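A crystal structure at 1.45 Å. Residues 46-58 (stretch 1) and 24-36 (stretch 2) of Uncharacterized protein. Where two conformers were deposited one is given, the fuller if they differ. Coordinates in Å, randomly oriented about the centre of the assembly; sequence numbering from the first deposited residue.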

ATOM      1  N   ASP A  46      15.438  -8.247   9.252  1.00  9.50           N
ATOM      2  CA  ASP A  46      15.342  -9.062   8.022  1.00 10.21           C
ATOM      3  C   ASP A  46      14.430  -8.258   7.127  1.00 11.49           C
ATOM      4  O   ASP A  46      13.210  -8.484   7.058  1.00 11.11           O
ATOM      5  CB  ASP A  46      14.824 -10.472   8.328  1.00 11.75           C
ATOM      6  CG  ASP A  46      14.904 -11.423   7.155  1.00 23.07           C
ATOM      7  OD1 ASP A  46      15.297 -10.983   6.056  1.00 21.31           O
ATOM      8  OD2 ASP A  46      14.569 -12.610   7.335  1.00 31.57           O
ATOM      9  N   SER A  47      15.039  -7.274   6.475  1.00  9.47           N
ATOM     10  CA  SER A  47      14.301  -6.174   5.913  1.00  8.95           C
ATOM     11  C   SER A  47      14.528  -5.836   4.476  1.00 10.49           C
ATOM     12  O   SER A  47      15.650  -5.842   3.998  1.00  9.61           O
ATOM     13  CB  SER A  47      14.681  -4.948   6.746  1.00 10.03           C
ATOM     14  OG  SER A  47      13.988  -3.745   6.451  1.00 12.61           O
ATOM     15  N   GLU A  48      13.438  -5.451   3.810  1.00  8.59           N
ATOM     16  CA  GLU A  48      13.495  -4.836   2.501  1.00  8.77           C
ATOM     17  C   GLU A  48      13.923  -3.387   2.717  1.00 10.89           C
ATOM     18  O   GLU A  48      13.626  -2.795   3.769  1.00  9.86           O
ATOM     19  CB  GLU A  48      12.116  -4.862   1.825  1.00  9.81           C
ATOM     20  CG  GLU A  48      11.702  -6.228   1.312  1.00 14.67           C
ATOM     21  CD  GLU A  48      10.468  -6.148   0.436  1.00 19.46           C
ATOM     22  OE1 GLU A  48       9.369  -5.920   0.990  1.00 17.39           O
ATOM     23  OE2 GLU A  48      10.611  -6.226  -0.807  1.00 16.29           O
ATOM     24  N   ILE A  49      14.619  -2.816   1.737  1.00  7.95           N
ATOM     25  CA  ILE A  49      14.979  -1.406   1.691  1.00  6.69           C
ATOM     26  C   ILE A  49      14.305  -0.853   0.458  1.00  8.67           C
ATOM     27  O   ILE A  49      14.565  -1.351  -0.636  1.00  9.14           O
ATOM     28  CB  ILE A  49      16.508  -1.185   1.647  1.00  8.98           C
ATOM     29  CG1 ILE A  49      17.241  -1.915   2.813  1.00  9.64           C
ATOM     30  CG2 ILE A  49      16.855   0.318   1.583  1.00 10.53           C
ATOM     31  CD1 ILE A  49      16.909  -1.372   4.218  1.00 13.14           C
ATOM     32  N   ASN A  50      13.409   0.117   0.631  1.00  7.31           N
ATOM     33  CA  ASN A  50      12.659   0.657  -0.514  1.00  6.94           C
ATOM     34  C   ASN A  50      12.871   2.132  -0.689  1.00  8.41           C
ATOM     35  O   ASN A  50      12.412   2.953   0.139  1.00  6.70           O
ATOM     36  CB  ASN A  50      11.169   0.399  -0.323  1.00  6.52           C
ATOM     37  CG  ASN A  50      10.750  -0.995  -0.680  1.00 11.59           C
ATOM     38  OD1 ASN A  50      11.202  -1.540  -1.695  1.00 10.29           O
ATOM     39  ND2 ASN A  50       9.802  -1.556   0.086  1.00  9.68           N
ATOM     40  N   ILE A  51      13.608   2.497  -1.765  1.00  6.91           N
ATOM     41  CA  ILE A  51      13.778   3.912  -2.122  1.00  7.03           C
ATOM     42  C   ILE A  51      13.044   4.175  -3.449  1.00  7.01           C
ATOM     43  O   ILE A  51      13.091   5.284  -3.982  1.00  7.40           O
ATOM     44  CB  ILE A  51      15.246   4.425  -2.089  1.00  9.81           C
ATOM     45  CG1 ILE A  51      16.211   3.601  -2.964  1.00 10.81           C
ATOM     46  CG2 ILE A  51      15.711   4.430  -0.631  1.00 11.23           C
ATOM     47  CD1 ILE A  51      16.199   3.991  -4.452  1.00 11.70           C
ATOM     48  N   TRP A  52      12.385   3.130  -3.990  1.00  6.61           N
ATOM     49  CA  TRP A  52      11.443   3.263  -5.108  1.00  6.69           C
ATOM     50  C   TRP A  52      12.151   3.902  -6.301  1.00  8.65           C
ATOM     51  O   TRP A  52      13.248   3.452  -6.639  1.00  8.89           O
ATOM     52  CB  TRP A  52      10.187   4.033  -4.624  1.00  5.93           C
ATOM     53  CG  TRP A  52       9.613   3.432  -3.365  1.00  5.65           C
ATOM     54  CD1 TRP A  52       9.786   3.880  -2.083  1.00  7.74           C
ATOM     55  CD2 TRP A  52       8.780   2.262  -3.275  1.00  5.42           C
ATOM     56  NE1 TRP A  52       9.103   3.063  -1.196  1.00  6.90           N
ATOM     57  CE2 TRP A  52       8.493   2.054  -1.904  1.00  6.74           C
ATOM     58  CE3 TRP A  52       8.321   1.321  -4.213  1.00  6.33           C
ATOM     59  CZ2 TRP A  52       7.718   0.974  -1.457  1.00  6.79           C
ATOM     60  CZ3 TRP A  52       7.532   0.263  -3.775  1.00  7.82           C
ATOM     61  CH2 TRP A  52       7.270   0.076  -2.410  1.00  7.69           C
ATOM     62  N   ASP A  53      11.560   4.936  -6.925  1.00  6.57           N
ATOM     63  CA  ASP A  53      12.174   5.533  -8.097  1.00  6.50           C
ATOM     64  C   ASP A  53      12.829   6.882  -7.781  1.00  9.89           C
ATOM     65  O   ASP A  53      13.069   7.684  -8.692  1.00 10.11           O
ATOM     66  CB  ASP A  53      11.114   5.677  -9.208  1.00  7.66           C
ATOM     67  CG  ASP A  53      10.506   4.346  -9.627  1.00 10.56           C
ATOM     68  OD1 ASP A  53      11.188   3.314  -9.503  1.00 10.61           O
ATOM     69  OD2 ASP A  53       9.352   4.338 -10.069  1.00 12.07           O
ATOM     70  N   ALA A  54      13.216   7.103  -6.501  1.00  8.03           N
ATOM     71  CA  ALA A  54      13.899   8.339  -6.134  1.00  8.30           C
ATOM     72  C   ALA A  54      15.247   8.433  -6.848  1.00 11.60           C
ATOM     73  O   ALA A  54      15.959   7.430  -6.921  1.00 11.61           O
ATOM     74  CB  ALA A  54      14.122   8.364  -4.628  1.00  9.25           C
ATOM     75  N   THR A  55      15.569   9.610  -7.410  1.00 11.24           N
ATOM     76  CA  THR A  55      16.797   9.730  -8.190  1.00 11.64           C
ATOM     77  C   THR A  55      17.954  10.279  -7.375  1.00 13.32           C
ATOM     78  O   THR A  55      19.097  10.246  -7.840  1.00 12.10           O
ATOM     79  CB  THR A  55      16.581  10.607  -9.426  1.00 14.74           C
ATOM     80  OG1 THR A  55      16.142  11.891  -9.006  1.00 17.49           O
ATOM     81  CG2 THR A  55      15.576  10.010 -10.410  1.00 19.86           C
ATOM     82  N   SER A  56      17.677  10.777  -6.161  1.00  8.67           N
ATOM     83  CA  SER A  56      18.718  11.306  -5.300  1.00  8.84           C
ATOM     84  C   SER A  56      18.165  11.512  -3.919  1.00 11.17           C
ATOM     85  O   SER A  56      16.974  11.283  -3.682  1.00 10.04           O
ATOM     86  CB  SER A  56      19.281  12.617  -5.851  1.00 14.06           C
ATOM     87  OG  SER A  56      18.414  13.691  -5.556  1.00 16.33           O
ATOM     88  N   TYR A  57      19.029  11.980  -3.008  1.00  8.75           N
ATOM     89  CA  TYR A  57      18.589  12.298  -1.649  1.00  7.70           C
ATOM     90  C   TYR A  57      18.006  13.716  -1.554  1.00  9.78           C
ATOM     91  O   TYR A  57      17.562  14.116  -0.475  1.00  9.55           O
ATOM     92  CB  TYR A  57      19.741  12.149  -0.663  1.00  8.57           C
ATOM     93  CG  TYR A  57      20.208  10.729  -0.427  1.00  8.40           C
ATOM     94  CD1 TYR A  57      19.435   9.829   0.301  1.00  9.14           C
ATOM     95  CD2 TYR A  57      21.455  10.304  -0.873  1.00  8.94           C
ATOM     96  CE1 TYR A  57      19.905   8.545   0.607  1.00  7.86           C
ATOM     97  CE2 TYR A  57      21.935   9.029  -0.583  1.00  9.19           C
ATOM     98  CZ  TYR A  57      21.158   8.152   0.164  1.00  8.61           C
ATOM     99  OH  TYR A  57      21.652   6.911   0.508  1.00 10.02           O
ATOM    100  N   TYR A  58      18.011  14.498  -2.655  1.00  8.26           N
ATOM    101  CA  TYR A  58      17.423  15.836  -2.621  1.00  7.88           C
ATOM    102  C   TYR A  58      15.964  15.716  -2.993  1.00 11.87           C
ATOM    103  O   TYR A  58      15.639  15.312  -4.127  1.00 13.54           O
ATOM    104  CB  TYR A  58      18.154  16.755  -3.597  1.00 10.81           C
ATOM    105  CG  TYR A  58      19.459  17.231  -3.016  1.00 17.87           C
ATOM    106  CD1 TYR A  58      20.601  16.435  -3.069  1.00 20.28           C
ATOM    107  CD2 TYR A  58      19.546  18.456  -2.363  1.00 21.93           C
ATOM    108  CE1 TYR A  58      21.811  16.871  -2.528  1.00 20.07           C
ATOM    109  CE2 TYR A  58      20.750  18.899  -1.814  1.00 24.83           C
ATOM    110  CZ  TYR A  58      21.876  18.102  -1.896  1.00 31.72           C
ATOM    111  OH  TYR A  58      23.046  18.529  -1.318  1.00 37.43           O
TER
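Stretch 2 24-36: DEEQIGKLPQNIK

A salt bridge joins Lys36 NZ to Asp46 OD2 at 2.9 Å; as a hydrogen bond it is weak. Tyr57 OH donates to the backbone oxygen Glu25 O at 2.7 Å, pinning the end of the contact away from the salt bridge. Between them runs the backbone ladder: Ser47 N donates to Ile35 O (2.9 Å), Ile35 N to Ser47 O (2.8 Å) and Ile49 N to Gln33 O (2.8 Å), all nearly straight. Strand 34-36 thus pairs antiparallel with strand 46-50, the axes 4.8 Å apart at closest approach and their directions 155° apart, while the preceding loop and 3-10 segment 28-30 lie against the second half of stretch 1. Ser47 and Ile35 form the hydrogen-bonded pair, with CA atoms 5.3 Å apart; the flanking pairs, Asp46 with Lys36 and Glu48 with Asn34, are non-hydrogen-bonded and bring their CA atoms to 4.4 Å. CA-H...O contacts supplement the ladder, the shortest from Asn34 CA to Ser47 O at 3.3 Å. Water 2 bridges Asn34 OD1 (3.2 Å) and Glu48 OE2 (2.7 Å), donating to both; water 3 likewise joins Ile35 O (2.9 Å) and Asp46 OD1 (2.7 Å).

Beyond the polar contacts, the packing is mainly between apolar side chains. Ile49 CD1 meets Ile35 CD1 at 3.7 Å, while Ile49 CB lies 3.2 Å from the carbonyl oxygen Pro32 O. After Asn50 the chain makes a type II' turn, Ile51 to Ala54, and the CA-to-CB bond of Ile28, in the 3-10 segment, points toward stretch 1. Ile28 CG1 approaches Ile51 CB at 3.9 Å, Ile28 CD1 reaches Ala54 CB at 4.0 Å, and Ile28 CB sits over the face of the Tyr57 ring, 3.8 Å from the centroid, in a CH-pi contact. The carbonyl oxygen Glu26 O lies at the ring edge, 3.4 Å from Tyr57 CE2. Leu31 CD1 closes the patch, 3.8 Å from Ile51 CG2.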

ATOM      1  N   ASP A  24      24.677   3.699   4.284  1.00 10.07           N
ATOM      2  CA  ASP A  24      25.207   5.055   4.286  1.00 10.42           C
ATOM      3  C   ASP A  24      25.773   5.449   2.923  1.00 15.50           C
ATOM      4  O   ASP A  24      26.674   6.287   2.833  1.00 17.22           O
ATOM      5  CB  ASP A  24      26.280   5.153   5.382  1.00 12.16           C
ATOM      6  CG  ASP A  24      26.585   6.557   5.877  1.00 19.87           C
ATOM      7  OD1 ASP A  24      25.795   7.495   5.569  1.00 17.80           O
ATOM      8  OD2 ASP A  24      27.637   6.738   6.520  1.00 23.26           O
ATOM      9  N   GLU A  25      25.245   4.858   1.854  1.00 11.35           N
ATOM     10  CA  GLU A  25      25.715   5.145   0.493  1.00 11.48           C
ATOM     11  C   GLU A  25      25.464   6.614   0.101  1.00 14.54           C
ATOM     12  O   GLU A  25      24.370   7.152   0.337  1.00 12.95           O
ATOM     13  CB  GLU A  25      24.998   4.232  -0.511  1.00 13.08           C
ATOM     14  CG  GLU A  25      25.466   2.785  -0.448  1.00 16.01           C
ATOM     15  CD  GLU A  25      26.860   2.526  -0.992  1.00 22.13           C
ATOM     16  OE1 GLU A  25      27.445   3.432  -1.626  1.00 19.11           O
ATOM     17  OE2 GLU A  25      27.356   1.391  -0.815  1.00 23.57           O
ATOM     18  N   GLU A  26      26.466   7.253  -0.511  1.00 12.45           N
ATOM     19  CA  GLU A  26      26.345   8.651  -0.942  0.50 12.11           C
ATOM     20  C   GLU A  26      25.333   8.784  -2.091  1.00 14.51           C
ATOM     21  O   GLU A  26      24.737   9.844  -2.245  1.00 13.73           O
ATOM     22  CB  GLU A  26      27.717   9.258  -1.329  0.50 14.24           C
ATOM     23  CG  GLU A  26      28.373   8.671  -2.565  0.50 26.14           C
ATOM     24  CD  GLU A  26      29.660   9.344  -3.006  0.50 48.67           C
ATOM     25  OE1 GLU A  26      30.588   9.467  -2.172  0.50 40.10           O
ATOM     26  OE2 GLU A  26      29.753   9.715  -4.198  0.50 38.68           O
ATOM     27  N   GLN A  27      25.125   7.703  -2.882  1.00 11.94           N
ATOM     28  CA  GLN A  27      24.150   7.666  -3.969  1.00 12.03           C
ATOM     29  C   GLN A  27      23.013   6.765  -3.569  1.00 12.55           C
ATOM     30  O   GLN A  27      23.228   5.594  -3.228  1.00 13.75           O
ATOM     31  CB  GLN A  27      24.778   7.197  -5.283  1.00 14.89           C
ATOM     32  CG  GLN A  27      25.816   8.195  -5.791  1.00 17.97           C
ATOM     33  CD  GLN A  27      26.423   7.778  -7.102  1.00 33.63           C
ATOM     34  OE1 GLN A  27      25.848   6.996  -7.866  1.00 24.62           O
ATOM     35  NE2 GLN A  27      27.584   8.324  -7.405  1.00 36.40           N
ATOM     36  N   ILE A  28      21.803   7.308  -3.594  1.00 10.27           N
ATOM     37  CA  ILE A  28      20.620   6.562  -3.142  1.00  8.59           C
ATOM     38  C   ILE A  28      20.414   5.257  -3.948  1.00 11.00           C
ATOM     39  O   ILE A  28      20.019   4.237  -3.380  1.00 10.16           O
ATOM     40  CB  ILE A  28      19.369   7.474  -3.156  1.00 10.10           C
ATOM     41  CG1 ILE A  28      18.268   6.893  -2.266  1.00  9.90           C
ATOM     42  CG2 ILE A  28      18.857   7.744  -4.589  1.00 12.28           C
ATOM     43  CD1 ILE A  28      17.109   7.876  -2.044  1.00 10.72           C
ATOM     44  N   GLY A  29      20.747   5.300  -5.227  1.00 11.69           N
ATOM     45  CA  GLY A  29      20.617   4.157  -6.121  1.00 11.99           C
ATOM     46  C   GLY A  29      21.583   3.032  -5.816  1.00 16.11           C
ATOM     47  O   GLY A  29      21.389   1.917  -6.311  1.00 15.64           O
ATOM     48  N   LYS A  30      22.586   3.275  -4.947  1.00 13.08           N
ATOM     49  CA  LYS A  30      23.561   2.241  -4.573  1.00 12.65           C
ATOM     50  C   LYS A  30      23.241   1.548  -3.236  1.00 14.96           C
ATOM     51  O   LYS A  30      23.942   0.613  -2.837  1.00 15.68           O
ATOM     52  CB  LYS A  30      24.973   2.823  -4.557  1.00 15.67           C
ATOM     53  CG  LYS A  30      25.466   3.075  -5.990  1.00 19.92           C
ATOM     54  CD  LYS A  30      26.873   3.685  -6.073  1.00 26.98           C
ATOM     55  CE  LYS A  30      27.983   2.864  -5.448  1.00 42.27           C
ATOM     56  NZ  LYS A  30      27.983   1.446  -5.913  1.00 51.99           N
ATOM     57  N   LEU A  31      22.149   1.965  -2.566  1.00 10.64           N
ATOM     58  CA  LEU A  31      21.739   1.293  -1.332  1.00  8.65           C
ATOM     59  C   LEU A  31      21.347  -0.117  -1.666  1.00 12.30           C
ATOM     60  O   LEU A  31      20.845  -0.371  -2.768  1.00 12.00           O
ATOM     61  CB  LEU A  31      20.525   2.019  -0.704  1.00  7.73           C
ATOM     62  CG  LEU A  31      20.781   3.414  -0.151  1.00 10.83           C
ATOM     63  CD1 LEU A  31      19.447   4.122   0.091  1.00  9.42           C
ATOM     64  CD2 LEU A  31      21.593   3.366   1.167  1.00 10.81           C
ATOM     65  N   PRO A  32      21.491  -1.040  -0.704  1.00 10.95           N
ATOM     66  CA  PRO A  32      21.025  -2.406  -0.946  1.00 10.94           C
ATOM     67  C   PRO A  32      19.499  -2.448  -0.992  1.00 13.78           C
ATOM     68  O   PRO A  32      18.853  -1.490  -0.542  1.00 13.75           O
ATOM     69  CB  PRO A  32      21.570  -3.181   0.261  1.00 12.45           C
ATOM     70  CG  PRO A  32      21.725  -2.164   1.341  1.00 16.48           C
ATOM     71  CD  PRO A  32      22.071  -0.875   0.645  1.00 13.29           C
ATOM     72  N   GLN A  33      18.938  -3.541  -1.518  1.00 10.77           N
ATOM     73  CA  GLN A  33      17.483  -3.694  -1.572  0.60 10.80           C
ATOM     74  C   GLN A  33      16.985  -4.576  -0.412  1.00 11.14           C
ATOM     75  O   GLN A  33      15.786  -4.595  -0.116  1.00 11.06           O
ATOM     76  CB  GLN A  33      17.053  -4.285  -2.907  0.60 13.11           C
ATOM     77  CG  GLN A  33      17.135  -3.288  -4.061  0.60 24.93           C
ATOM     78  CD  GLN A  33      16.580  -3.874  -5.332  0.60 46.07           C
ATOM     79  OE1 GLN A  33      17.077  -4.878  -5.854  0.60 41.47           O
ATOM     80  NE2 GLN A  33      15.527  -3.264  -5.852  0.60 42.09           N
ATOM     81  N   ASN A  34      17.895  -5.301   0.240  1.00  9.69           N
ATOM     82  CA  ASN A  34      17.564  -6.167   1.371  1.00  9.37           C
ATOM     83  C   ASN A  34      18.731  -6.170   2.336  1.00 12.76           C
ATOM     84  O   ASN A  34      19.894  -6.092   1.904  1.00 11.58           O
ATOM     85  CB  ASN A  34      17.267  -7.608   0.891  1.00 11.43           C
ATOM     86  CG  ASN A  34      16.100  -7.696  -0.071  1.00 15.36           C
ATOM     87  OD1 ASN A  34      14.919  -7.784   0.331  1.00 19.18           O
ATOM     88  ND2 ASN A  34      16.376  -7.567  -1.359  1.00 14.15           N
ATOM     89  N   ILE A  35      18.431  -6.242   3.632  1.00  9.75           N
ATOM     90  CA  ILE A  35      19.464  -6.330   4.675  1.00  9.54           C
ATOM     91  C   ILE A  35      19.043  -7.398   5.678  1.00 11.26           C
ATOM     92  O   ILE A  35      17.849  -7.603   5.901  1.00 10.69           O
ATOM     93  CB  ILE A  35      19.722  -4.974   5.383  1.00 11.51           C
ATOM     94  CG1 ILE A  35      18.424  -4.418   6.036  1.00 10.95           C
ATOM     95  CG2 ILE A  35      20.343  -3.953   4.414  1.00 10.79           C
ATOM     96  CD1 ILE A  35      18.622  -3.224   6.963  1.00 10.54           C
ATOM     97  N   LYS A  36      20.016  -8.061   6.311  1.00 11.21           N
ATOM     98  CA  LYS A  36      19.699  -9.076   7.309  1.00 11.76           C
ATOM     99  C   LYS A  36      20.833  -9.127   8.331  1.00 13.63           C
ATOM    100  O   LYS A  36      22.000  -9.232   7.955  1.00 13.55           O
ATOM    101  CB  LYS A  36      19.480 -10.458   6.656  1.00 13.43           C
ATOM    102  CG  LYS A  36      19.047 -11.516   7.677  1.00 15.47           C
ATOM    103  CD  LYS A  36      18.663 -12.846   7.008  1.00 20.69           C
ATOM    104  CE  LYS A  36      18.295 -13.939   7.997  1.00 28.81           C
ATOM    105  NZ  LYS A  36      16.953 -13.729   8.612  1.00 37.81           N
TER
HETATM  106  O   HOH W   1      13.656  -2.115  -3.901  1.00 20.59           O
HETATM  107  O   HOH W   2      12.694  -7.578  -1.928  1.00 33.06           O
HETATM  108  O   HOH W   3      16.488  -9.488   4.134  1.00 18.08           O